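Local coordinates for protein iminosuccinate reductase (Paracoccus denitrificans, PDB 6RQA) that catalyses the NADH-dependent reduction of iminosuccinate to L-aspartate, the step that regenerates the amino donor of the beta-hydroxyaspartate cycle, at residues A[46-57]-A[310-321]; A[67-75]-A[87-98]. All coordinates share one frame; numbering follows the deposited sequence.

Interaction 1 (A[46-57]-A[310-321]); sequences VFASMARRKAYN and FDGTGVGLQDLA. With NAD (nicotinamide-adenine-dinucleotide), chain C.
Leu317 is the main bump of this contact, and the hollow that receives it is built by Met50, Ala55 and the backbone of Tyr56. Its CD1 is the leading atom, 3.6 Å from Met50 CG and equally near the methyl of Ala55, while the other branch, CD2, rests against the carbonyl of Tyr56. Met50 and Leu317 run past one another head to tail. CG and SD of the methionine line the side of Leu317 CD1, and SD also comes within 4.3 Å of Val315 CG2.

A second, smaller fit lies one helical turn on: Val46 CG2 sits against Ala321 CB at 3.6 Å, a short side chain leaving room for a branched one. Next to Val46, Phe47 brings CZ to 3.8 Å from Phe310 CZ, an oblique pair with ring planes 69° apart. Gln318 NE2 also lies close to Phe47 CZ, amide and ring planes inclined by 61°. The same glutamine uses OE1 to accept a bond from Val315 N, the donor standing well above the carbonyl plane, which probably helps set the turn of the amide.

Asn57 supplies the polar element. Its OD1 accepts Leu317 N at 2.9 Å, nearly in line with the C=O (173°), so it satisfies an amide in the first turn of the helix. The Asn57 side chain lies across that of Val315, OD1 3.3 Å from Val315 CB.

Beyond Gly312, whose carbonyl accepts the nicotinamide amide of NAD, the chain passes into helix 316-333. Helix 125-143 touches Phe47, Phe310 and Gln318, strand 71-79 meets Val46 and Ala55 through Asp79, and Tyr56 OH bonds to Glu63 of the second subunit.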
loop_
_atom_site.group_PDB
_atom_site.type_symbol
_atom_site.label_atom_id
_atom_site.label_comp_id
_atom_site.label_asym_id
_atom_site.label_seq_id
_atom_site.Cartn_x
_atom_site.Cartn_y
_atom_site.Cartn_z
ATOM N N VAL A 46 13.645 -4.777 -16.365
ATOM C CA VAL A 46 12.342 -4.274 -15.937
ATOM C C VAL A 46 11.862 -3.164 -16.866
ATOM O O VAL A 46 10.661 -3.044 -17.138
ATOM C CB VAL A 46 12.398 -3.819 -14.467
ATOM C CG1 VAL A 46 11.879 -2.394 -14.305
ATOM C CG2 VAL A 46 11.590 -4.770 -13.602
ATOM N N PHE A 47 12.784 -2.342 -17.373
ATOM C CA PHE A 47 12.405 -1.329 -18.352
ATOM C C PHE A 47 11.867 -1.970 -19.624
ATOM O O PHE A 47 10.903 -1.474 -20.220
ATOM C CB PHE A 47 13.599 -0.428 -18.670
ATOM C CG PHE A 47 13.736 0.747 -17.743
ATOM C CD1 PHE A 47 12.922 1.855 -17.892
ATOM C CD2 PHE A 47 14.685 0.751 -16.733
ATOM C CE1 PHE A 47 13.042 2.941 -17.048
ATOM C CE2 PHE A 47 14.811 1.838 -15.885
ATOM C CZ PHE A 47 13.989 2.933 -16.043
ATOM N N ALA A 48 12.472 -3.080 -20.052
ATOM C CA ALA A 48 11.992 -3.769 -21.244
ATOM C C ALA A 48 10.628 -4.407 -21.003
ATOM O O ALA A 48 9.759 -4.380 -21.884
ATOM C CB ALA A 48 13.009 -4.821 -21.686
ATOM N N SER A 49 10.418 -4.983 -19.817
ATOM C CA SER A 49 9.133 -5.606 -19.513
ATOM C C SER A 49 8.011 -4.576 -19.480
ATOM O O SER A 49 6.886 -4.862 -19.905
ATOM C CB SER A 49 9.212 -6.357 -18.185
ATOM O OG SER A 49 10.190 -7.381 -18.234
ATOM N N MET A 50 8.298 -3.372 -18.975
ATOM C CA MET A 50 7.290 -2.317 -18.968
ATOM C C MET A 50 6.959 -1.859 -20.382
ATOM O O MET A 50 5.796 -1.575 -20.691
ATOM C CB MET A 50 7.769 -1.136 -18.125
ATOM C CG MET A 50 7.921 -1.439 -16.649
ATOM S SD MET A 50 8.639 -0.054 -15.745
ATOM C CE MET A 50 7.404 1.210 -16.036
ATOM N N ALA A 51 7.969 -1.774 -21.250
ATOM C CA ALA A 51 7.723 -1.372 -22.630
ATOM C C ALA A 51 6.924 -2.431 -23.378
ATOM O O ALA A 51 6.044 -2.101 -24.179
ATOM C CB ALA A 51 9.045 -1.101 -23.343
ATOM N N ARG A 52 7.218 -3.707 -23.131
ATOM C CA ARG A 52 6.484 -4.803 -23.748
ATOM C C ARG A 52 5.165 -5.096 -23.050
ATOM O O ARG A 52 4.489 -6.060 -23.427
ATOM C CB ARG A 52 7.345 -6.070 -23.772
ATOM C CG ARG A 52 8.634 -5.940 -24.571
ATOM C CD ARG A 52 9.271 -7.302 -24.801
ATOM N NE ARG A 52 10.619 -7.390 -24.248
ATOM C CZ ARG A 52 11.730 -7.178 -24.946
ATOM N NH1 ARG A 52 11.658 -6.864 -26.233
ATOM N NH2 ARG A 52 12.915 -7.283 -24.359
ATOM N N ARG A 53 4.794 -4.299 -22.044
ATOM C CA ARG A 53 3.532 -4.449 -21.319
ATOM C C ARG A 53 3.423 -5.808 -20.631
ATOM O O ARG A 53 2.325 -6.344 -20.463
ATOM C CB ARG A 53 2.330 -4.215 -22.239
ATOM C CG ARG A 53 2.294 -2.826 -22.856
ATOM C CD ARG A 53 2.331 -1.749 -21.783
ATOM N NE ARG A 53 2.273 -0.404 -22.352
ATOM C CZ ARG A 53 3.339 0.348 -22.608
ATOM N NH1 ARG A 53 4.555 -0.108 -22.344
ATOM N NH2 ARG A 53 3.187 1.559 -23.124
ATOM N N LYS A 54 4.558 -6.374 -20.232
ATOM C CA LYS A 54 4.581 -7.579 -19.412
ATOM C C LYS A 54 4.685 -7.269 -17.927
ATOM O O LYS A 54 4.782 -8.196 -17.117
ATOM C CB LYS A 54 5.742 -8.489 -19.828
ATOM C CG LYS A 54 5.360 -9.587 -20.814
ATOM C CD LYS A 54 4.870 -9.013 -22.133
ATOM C CE LYS A 54 4.502 -10.116 -23.113
ATOM N NZ LYS A 54 4.022 -9.566 -24.412
ATOM N N ALA A 55 4.666 -5.990 -17.558
ATOM C CA ALA A 55 4.783 -5.564 -16.173
ATOM C C ALA A 55 4.240 -4.149 -16.063
ATOM O O ALA A 55 4.262 -3.388 -17.034
ATOM C CB ALA A 55 6.235 -5.626 -15.686
ATOM N N TYR A 56 3.748 -3.804 -14.876
ATOM C CA TYR A 56 3.188 -2.477 -14.666
ATOM C C TYR A 56 3.231 -2.142 -13.183
ATOM O O TYR A 56 3.307 -3.028 -12.329
ATOM C CB TYR A 56 1.753 -2.379 -15.200
ATOM C CG TYR A 56 0.705 -2.995 -14.299
ATOM C CD1 TYR A 56 0.532 -4.373 -14.240
ATOM C CD2 TYR A 56 -0.123 -2.198 -13.520
ATOM C CE1 TYR A 56 -0.430 -4.939 -13.422
ATOM C CE2 TYR A 56 -1.087 -2.753 -12.701
ATOM C CZ TYR A 56 -1.237 -4.123 -12.654
ATOM O OH TYR A 56 -2.200 -4.676 -11.838
ATOM N N ASN A 57 3.173 -0.846 -12.895
ATOM C CA ASN A 57 3.186 -0.338 -11.532
ATOM C C ASN A 57 1.771 -0.009 -11.079
ATOM O O ASN A 57 0.974 0.538 -11.845
ATOM C CB ASN A 57 4.061 0.913 -11.421
ATOM C CG ASN A 57 5.488 0.666 -11.853
ATOM O OD1 ASN A 57 6.298 0.141 -11.088
ATOM N ND2 ASN A 57 5.810 1.052 -13.082
ATOM N N PHE A 310 16.460 11.861 -19.501
ATOM C CA PHE A 310 15.737 10.762 -18.873
ATOM C C PHE A 310 15.166 11.256 -17.553
ATOM O O PHE A 310 15.920 11.599 -16.636
ATOM C CB PHE A 310 16.639 9.552 -18.646
ATOM C CG PHE A 310 16.033 8.518 -17.741
ATOM C CD1 PHE A 310 14.891 7.831 -18.123
ATOM C CD2 PHE A 310 16.598 8.238 -16.510
ATOM C CE1 PHE A 310 14.325 6.882 -17.293
ATOM C CE2 PHE A 310 16.039 7.289 -15.675
ATOM C CZ PHE A 310 14.900 6.609 -16.067
ATOM N N ASP A 311 13.835 11.290 -17.460
ATOM C CA ASP A 311 13.149 11.794 -16.270
ATOM C C ASP A 311 12.907 10.625 -15.318
ATOM O O ASP A 311 11.844 10.003 -15.294
ATOM C CB ASP A 311 11.849 12.488 -16.659
ATOM C CG ASP A 311 11.237 13.266 -15.513
ATOM O OD1 ASP A 311 11.877 13.365 -14.445
ATOM O OD2 ASP A 311 10.112 13.782 -15.681
ATOM N N GLY A 312 13.927 10.328 -14.518
ATOM C CA GLY A 312 13.835 9.252 -13.551
ATOM C C GLY A 312 13.037 9.627 -12.319
ATOM O O GLY A 312 13.516 10.381 -11.466
ATOM N N THR A 313 11.814 9.105 -12.214
ATOM C CA THR A 313 10.951 9.397 -11.077
ATOM C C THR A 313 10.928 8.288 -10.037
ATOM O O THR A 313 10.637 8.565 -8.868
ATOM C CB THR A 313 9.515 9.662 -11.550
ATOM O OG1 THR A 313 8.977 8.474 -12.143
ATOM C CG2 THR A 313 9.491 10.786 -12.572
ATOM N N GLY A 314 11.223 7.052 -10.428
ATOM C CA GLY A 314 11.190 5.937 -9.503
ATOM C C GLY A 314 9.873 5.187 -9.537
ATOM O O GLY A 314 8.819 5.762 -9.245
ATOM N N VAL A 315 9.918 3.908 -9.897
ATOM C CA VAL A 315 8.727 3.071 -9.955
ATOM C C VAL A 315 8.944 1.844 -9.082
ATOM O O VAL A 315 10.076 1.397 -8.869
ATOM C CB VAL A 315 8.374 2.663 -11.403
ATOM C CG1 VAL A 315 8.100 3.896 -12.251
ATOM C CG2 VAL A 315 9.485 1.826 -12.013
ATOM N N GLY A 316 7.836 1.297 -8.575
ATOM C CA GLY A 316 7.921 0.186 -7.643
ATOM C C GLY A 316 8.526 -1.071 -8.237
ATOM O O GLY A 316 9.132 -1.869 -7.516
ATOM N N LEU A 317 8.370 -1.273 -9.548
ATOM C CA LEU A 317 8.944 -2.459 -10.179
ATOM C C LEU A 317 10.461 -2.480 -10.056
ATOM O O LEU A 317 11.060 -3.557 -9.952
ATOM C CB LEU A 317 8.530 -2.535 -11.648
ATOM C CG LEU A 317 7.068 -2.870 -11.959
ATOM C CD1 LEU A 317 6.821 -2.803 -13.456
ATOM C CD2 LEU A 317 6.686 -4.237 -11.415
ATOM N N GLN A 318 11.100 -1.306 -10.071
ATOM C CA GLN A 318 12.544 -1.248 -9.866
ATOM C C GLN A 318 12.925 -1.802 -8.499
ATOM O O GLN A 318 13.884 -2.573 -8.378
ATOM C CB GLN A 318 13.037 0.190 -10.024
ATOM C CG GLN A 318 12.906 0.733 -11.436
ATOM C CD GLN A 318 13.039 2.242 -11.494
ATOM O OE1 GLN A 318 12.864 2.930 -10.490
ATOM N NE2 GLN A 318 13.348 2.764 -12.674
ATOM N N ASP A 319 12.176 -1.426 -7.459
ATOM C CA ASP A 319 12.414 -1.986 -6.133
ATOM C C ASP A 319 12.128 -3.483 -6.108
ATOM O O ASP A 319 12.880 -4.256 -5.505
ATOM C CB ASP A 319 11.552 -1.263 -5.097
ATOM C CG ASP A 319 11.783 0.233 -5.088
ATOM O OD1 ASP A 319 12.942 0.658 -4.889
ATOM O OD2 ASP A 319 10.805 0.985 -5.287
ATOM N N LEU A 320 11.044 -3.910 -6.760
ATOM C CA LEU A 320 10.697 -5.327 -6.770
ATOM C C LEU A 320 11.761 -6.152 -7.480
ATOM O O LEU A 320 12.143 -7.228 -7.005
ATOM C CB LEU A 320 9.334 -5.531 -7.430
ATOM C CG LEU A 320 8.120 -4.907 -6.738
ATOM C CD1 LEU A 320 6.847 -5.225 -7.506
ATOM C CD2 LEU A 320 8.013 -5.388 -5.300
ATOM N N ALA A 321 12.257 -5.662 -8.619
ATOM C CA ALA A 321 13.238 -6.423 -9.385
ATOM C C ALA A 321 14.547 -6.570 -8.625
ATOM O O ALA A 321 15.152 -7.649 -8.621
ATOM C CB ALA A 321 13.481 -5.755 -10.738
HETATM P PA NAD C . 20.465 14.377 0.048
HETATM O O1A NAD C . 19.660 15.385 0.819
HETATM O O2A NAD C . 21.538 13.433 0.486
HETATM O O5B NAD C . 21.380 15.493 -0.914
HETATM C C5B NAD C . 20.514 16.482 -1.315
HETATM C C4B NAD C . 21.254 17.430 -2.224
HETATM O O4B NAD C . 20.317 18.341 -2.767
HETATM C C3B NAD C . 22.188 18.219 -1.312
HETATM O O3B NAD C . 23.379 17.500 -1.314
HETATM C C2B NAD C . 22.299 19.554 -2.058
HETATM O O2B NAD C . 23.291 19.531 -3.028
HETATM C C1B NAD C . 20.908 19.638 -2.806
HETATM N N9A NAD C . 19.977 20.529 -2.106
HETATM C C8A NAD C . 19.463 20.460 -0.797
HETATM N N7A NAD C . 18.630 21.462 -0.516
HETATM C C5A NAD C . 18.590 22.227 -1.695
HETATM C C6A NAD C . 17.896 23.415 -2.047
HETATM N N6A NAD C . 17.078 24.012 -1.135
HETATM N N1A NAD C . 18.044 23.961 -3.298
HETATM C C2A NAD C . 18.884 23.302 -4.157
HETATM N N3A NAD C . 19.602 22.173 -3.968
HETATM C C4A NAD C . 19.427 21.659 -2.702
HETATM O O3 NAD C . 19.267 13.787 -0.853
HETATM P PN NAD C . 19.558 12.379 -1.523
HETATM O O1N NAD C . 20.869 12.120 -2.223
HETATM O O2N NAD C . 18.753 11.500 -0.634
HETATM O O5D NAD C . 18.475 12.285 -2.935
HETATM C C5D NAD C . 18.383 13.548 -3.438
HETATM C C4D NAD C . 17.193 13.603 -4.363
HETATM O O4D NAD C . 17.073 12.325 -5.025
HETATM C C3D NAD C . 15.929 13.772 -3.469
HETATM O O3D NAD C . 15.213 14.817 -4.024
HETATM C C2D NAD C . 15.200 12.427 -3.641
HETATM O O2D NAD C . 13.822 12.538 -3.756
HETATM C C1D NAD C . 15.710 12.046 -5.051
HETATM N N1N NAD C . 15.560 10.550 -5.253
HETATM C C2N NAD C . 15.118 10.155 -6.482
HETATM C C3N NAD C . 14.954 8.797 -6.746
HETATM C C7N NAD C . 14.470 8.454 -8.116
HETATM O O7N NAD C . 14.278 7.294 -8.464
HETATM N N7N NAD C . 14.249 9.507 -8.970
HETATM C C4N NAD C . 15.241 7.860 -5.752
HETATM C C5N NAD C . 15.688 8.291 -4.509
HETATM C C6N NAD C . 15.849 9.658 -4.256
#

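Interaction 2 (A[67-75]-A[87-98]); sequences HEDALYGFK and LKAGGYWPNNQK. With TB (terbium(III) ion), chain D.
Leu87 opens the contact by laying CD1 beside Phe74 CB (3.5 Å), the two side chains pointing the same way. Lys88 then pairs with Lys75 through both backbone bonds; its amine leaves the hairpin for Thr128 and Asp319. Ala89 puts its methyl at the edge of the Phe74 ring, in a non-hydrogen-bonded pair.

Gly90 exchanges two bonds with Gly73, and its N lies near CE1 of Tyr72. At Gly91, whose backbone angles call for glycine, CA is 3.1 Å from Leu71 O, a CA-H...O contact. Tyr92 and Leu71 are bonded both ways, each 2.9 Å between N and O, completing an antiparallel register with alternating pair types.

Trp93 offers one face to Ala70, whose CB stands 3.5 Å from the centroid of the five-membered ring and 18° off its normal, a CH-pi contact; Tyr72 CD1 meets the indole edge. Pro94 packs CG against Asp69 CB (3.9 Å), and a water links Asn95 N to Glu68 O. The extended Lys98 reaches back so that NZ meets Glu68 OE2 at 2.7 Å on its syn lone pair, with a weak second bond to OE1.

A salt bridge thus ties the turn at Glu68 to the 3-10 segment at Lys98, while both Asp69 oxygens bind terbium, OD2 at 2.3 Å and OD1 at 2.7 Å. Backbone bonds hold the strands; this charged end would probably respond to ionic conditions.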
loop_
_atom_site.group_PDB
_atom_site.type_symbol
_atom_site.label_atom_id
_atom_site.label_comp_id
_atom_site.label_asym_id
_atom_site.label_seq_id
_atom_site.Cartn_x
_atom_site.Cartn_y
_atom_site.Cartn_z
ATOM N N HIS A 67 2.365 13.193 11.147
ATOM C CA HIS A 67 3.177 12.850 12.308
ATOM C C HIS A 67 4.646 12.917 11.913
ATOM O O HIS A 67 5.064 12.253 10.959
ATOM C CB HIS A 67 2.821 11.459 12.829
ATOM C CG HIS A 67 3.525 11.088 14.096
ATOM N ND1 HIS A 67 3.097 11.512 15.335
ATOM C CD2 HIS A 67 4.626 10.332 14.316
ATOM C CE1 HIS A 67 3.905 11.033 16.266
ATOM N NE2 HIS A 67 4.842 10.315 15.673
ATOM N N GLU A 68 5.420 13.726 12.644
ATOM C CA GLU A 68 6.852 13.905 12.394
ATOM C C GLU A 68 7.127 14.417 10.981
ATOM O O GLU A 68 8.205 14.182 10.428
ATOM C CB GLU A 68 7.632 12.608 12.650
ATOM C CG GLU A 68 7.682 12.167 14.109
ATOM C CD GLU A 68 8.717 12.926 14.925
ATOM O OE1 GLU A 68 8.878 12.611 16.125
ATOM O OE2 GLU A 68 9.374 13.833 14.371
ATOM N N ASP A 69 6.154 15.119 10.392
ATOM C CA ASP A 69 6.264 15.659 9.033
ATOM C C ASP A 69 6.578 14.570 8.013
ATOM O O ASP A 69 7.193 14.833 6.977
ATOM C CB ASP A 69 7.315 16.771 8.957
ATOM C CG ASP A 69 6.991 17.939 9.858
ATOM O OD1 ASP A 69 5.812 18.353 9.893
ATOM O OD2 ASP A 69 7.913 18.439 10.535
ATOM N N ALA A 70 6.146 13.344 8.290
ATOM C CA ALA A 70 6.552 12.197 7.497
ATOM C C ALA A 70 5.731 12.075 6.219
ATOM O O ALA A 70 4.560 12.461 6.161
ATOM C CB ALA A 70 6.423 10.914 8.314
ATOM N N LEU A 71 6.368 11.528 5.187
ATOM C CA LEU A 71 5.714 11.147 3.942
ATOM C C LEU A 71 5.753 9.629 3.844
ATOM O O LEU A 71 6.837 9.036 3.811
ATOM C CB LEU A 71 6.403 11.784 2.735
ATOM C CG LEU A 71 5.959 13.184 2.304
ATOM C CD1 LEU A 71 4.481 13.186 1.947
ATOM C CD2 LEU A 71 6.258 14.219 3.379
ATOM N N TYR A 72 4.579 9.002 3.807
ATOM C CA TYR A 72 4.471 7.551 3.845
ATOM C C TYR A 72 3.520 7.071 2.758
ATOM O O TYR A 72 2.519 7.729 2.463
ATOM C CB TYR A 72 3.990 7.080 5.226
ATOM C CG TYR A 72 3.864 5.581 5.362
ATOM C CD1 TYR A 72 4.988 4.781 5.507
ATOM C CD2 TYR A 72 2.617 4.966 5.354
ATOM C CE1 TYR A 72 4.877 3.408 5.633
ATOM C CE2 TYR A 72 2.495 3.596 5.481
ATOM C CZ TYR A 72 3.628 2.823 5.620
ATOM O OH TYR A 72 3.512 1.459 5.745
ATOM N N GLY A 73 3.837 5.927 2.165
ATOM C CA GLY A 73 3.000 5.394 1.109
ATOM C C GLY A 73 3.540 4.080 0.588
ATOM O O GLY A 73 4.470 3.499 1.152
ATOM N N PHE A 74 2.937 3.617 -0.507
ATOM C CA PHE A 74 3.273 2.331 -1.101
ATOM C C PHE A 74 3.476 2.481 -2.603
ATOM O O PHE A 74 2.826 3.301 -3.256
ATOM C CB PHE A 74 2.177 1.286 -0.850
ATOM C CG PHE A 74 1.419 1.490 0.429
ATOM C CD1 PHE A 74 2.032 1.290 1.655
ATOM C CD2 PHE A 74 0.085 1.864 0.403
ATOM C CE1 PHE A 74 1.331 1.473 2.832
ATOM C CE2 PHE A 74 -0.623 2.046 1.575
ATOM C CZ PHE A 74 0.002 1.852 2.792
ATOM N N LYS A 75 4.384 1.670 -3.143
ATOM C CA LYS A 75 4.619 1.575 -4.586
ATOM C C LYS A 75 4.553 0.095 -4.956
ATOM O O LYS A 75 5.552 -0.623 -4.871
ATOM C CB LYS A 75 5.953 2.202 -4.981
ATOM C CG LYS A 75 5.950 3.724 -4.961
ATOM C CD LYS A 75 7.280 4.292 -5.431
ATOM C CE LYS A 75 7.250 5.812 -5.471
ATOM N NZ LYS A 75 8.558 6.386 -5.894
ATOM N N LEU A 87 5.367 -4.854 -3.149
ATOM C CA LEU A 87 5.390 -3.406 -3.005
ATOM C C LEU A 87 6.570 -3.012 -2.132
ATOM O O LEU A 87 7.140 -3.836 -1.412
ATOM C CB LEU A 87 4.090 -2.879 -2.389
ATOM C CG LEU A 87 3.945 -3.110 -0.879
ATOM C CD1 LEU A 87 2.992 -2.100 -0.271
ATOM C CD2 LEU A 87 3.483 -4.528 -0.570
ATOM N N LYS A 88 6.926 -1.734 -2.204
ATOM C CA LYS A 88 7.827 -1.113 -1.245
ATOM C C LYS A 88 7.027 -0.124 -0.413
ATOM O O LYS A 88 6.311 0.720 -0.963
ATOM C CB LYS A 88 8.995 -0.404 -1.937
ATOM C CG LYS A 88 10.068 0.075 -0.962
ATOM C CD LYS A 88 11.248 0.728 -1.668
ATOM C CE LYS A 88 10.884 2.101 -2.207
ATOM N NZ LYS A 88 12.042 2.747 -2.882
ATOM N N ALA A 89 7.135 -0.242 0.907
ATOM C CA ALA A 89 6.430 0.627 1.832
ATOM C C ALA A 89 7.432 1.445 2.632
ATOM O O ALA A 89 8.547 0.993 2.910
ATOM C CB ALA A 89 5.532 -0.179 2.779
ATOM N N GLY A 90 7.024 2.656 3.001
ATOM C CA GLY A 90 7.885 3.556 3.740
ATOM C C GLY A 90 7.860 4.958 3.175
ATOM O O GLY A 90 6.869 5.366 2.561
ATOM N N GLY A 91 8.941 5.708 3.372
ATOM C CA GLY A 91 9.009 7.055 2.845
ATOM C C GLY A 91 10.084 7.928 3.460
ATOM O O GLY A 91 11.236 7.504 3.604
ATOM N N TYR A 92 9.715 9.151 3.834
ATOM C CA TYR A 92 10.674 10.178 4.225
ATOM C C TYR A 92 10.291 10.744 5.584
ATOM O O TYR A 92 9.205 11.311 5.737
ATOM C CB TYR A 92 10.726 11.290 3.174
ATOM C CG TYR A 92 11.793 12.332 3.415
ATOM C CD1 TYR A 92 13.108 12.106 3.029
ATOM C CD2 TYR A 92 11.486 13.546 4.014
ATOM C CE1 TYR A 92 14.088 13.055 3.241
ATOM C CE2 TYR A 92 12.461 14.502 4.231
ATOM C CZ TYR A 92 13.760 14.250 3.842
ATOM O OH TYR A 92 14.736 15.197 4.053
ATOM N N TRP A 93 11.183 10.590 6.562
ATOM C CA TRP A 93 11.028 11.206 7.877
ATOM C C TRP A 93 12.027 12.348 8.007
ATOM O O TRP A 93 13.228 12.103 8.198
ATOM C CB TRP A 93 11.238 10.176 8.991
ATOM C CG TRP A 93 9.974 9.502 9.435
ATOM C CD1 TRP A 93 9.371 9.617 10.653
ATOM C CD2 TRP A 93 9.153 8.617 8.662
ATOM N NE1 TRP A 93 8.230 8.854 10.690
ATOM C CE2 TRP A 93 8.074 8.229 9.481
ATOM C CE3 TRP A 93 9.230 8.110 7.361
ATOM C CZ2 TRP A 93 7.075 7.363 9.039
ATOM C CZ3 TRP A 93 8.238 7.250 6.925
ATOM C CH2 TRP A 93 7.176 6.886 7.762
ATOM N N PRO A 94 11.587 13.607 7.916
ATOM C CA PRO A 94 12.548 14.724 7.875
ATOM C C PRO A 94 13.339 14.918 9.157
ATOM O O PRO A 94 14.408 15.536 9.111
ATOM C CB PRO A 94 11.657 15.944 7.594
ATOM C CG PRO A 94 10.381 15.381 7.041
ATOM C CD PRO A 94 10.202 14.058 7.715
ATOM N N ASN A 95 12.857 14.423 10.296
ATOM C CA ASN A 95 13.503 14.659 11.579
ATOM C C ASN A 95 14.164 13.405 12.135
ATOM O O ASN A 95 14.427 13.329 13.339
ATOM C CB ASN A 95 12.491 15.215 12.580
ATOM C CG ASN A 95 11.601 16.277 11.972
ATOM O OD1 ASN A 95 10.374 16.168 12.001
ATOM N ND2 ASN A 95 12.216 17.308 11.403
ATOM N N ASN A 96 14.445 12.421 11.281
ATOM C CA ASN A 96 15.001 11.156 11.742
ATOM C C ASN A 96 16.411 11.290 12.306
ATOM O O ASN A 96 16.903 10.333 12.915
ATOM C CB ASN A 96 14.994 10.139 10.602
ATOM C CG ASN A 96 14.022 9.005 10.846
ATOM O OD1 ASN A 96 13.178 9.076 11.741
ATOM N ND2 ASN A 96 14.135 7.949 10.051
ATOM N N GLN A 97 17.069 12.439 12.126
ATOM C CA GLN A 97 18.406 12.607 12.684
ATOM C C GLN A 97 18.392 12.536 14.205
ATOM O O GLN A 97 19.375 12.099 14.815
ATOM C CB GLN A 97 19.009 13.934 12.218
ATOM C CG GLN A 97 20.472 14.118 12.598
ATOM C CD GLN A 97 21.020 15.464 12.169
ATOM O OE1 GLN A 97 20.514 16.511 12.572
ATOM N NE2 GLN A 97 22.059 15.443 11.342
ATOM N N LYS A 98 17.288 12.947 14.835
ATOM C CA LYS A 98 17.192 12.872 16.288
ATOM C C LYS A 98 17.085 11.436 16.785
ATOM O O LYS A 98 17.364 11.178 17.960
ATOM C CB LYS A 98 15.998 13.691 16.782
ATOM C CG LYS A 98 14.643 13.099 16.449
ATOM C CD LYS A 98 13.562 14.161 16.540
ATOM C CE LYS A 98 12.187 13.591 16.250
ATOM N NZ LYS A 98 11.151 14.658 16.281
HETATM TB TB TB D . 6.843 20.206 11.584
HETATM O O HOH W 1 10.623 12.986 10.741
#

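How the interactions relate
The centres of interactions 1 and 2 are about 22 Å apart, yet their segments meet directly beside the nicotinamide pocket. Asp319 OD1 of 310-321 forms a salt bridge with Lys88 NZ of 87-98, 3.0 Å away; Lys88 is the proton donor/acceptor by similarity, and Asp319 also pairs with the NAD-binding Arg131. Packing adds to this, with Leu320 CD2 against the backbone N of Leu87 at 3.5 Å and Gly316 CA 3.9 Å from Lys75 CB. Strands 55-64 and 71-79 are neighbours in one sheet, and helix 316-333 packs on it; the arrangement is consistent with holding Lys88 near the nicotinamide-binding segment 312-314.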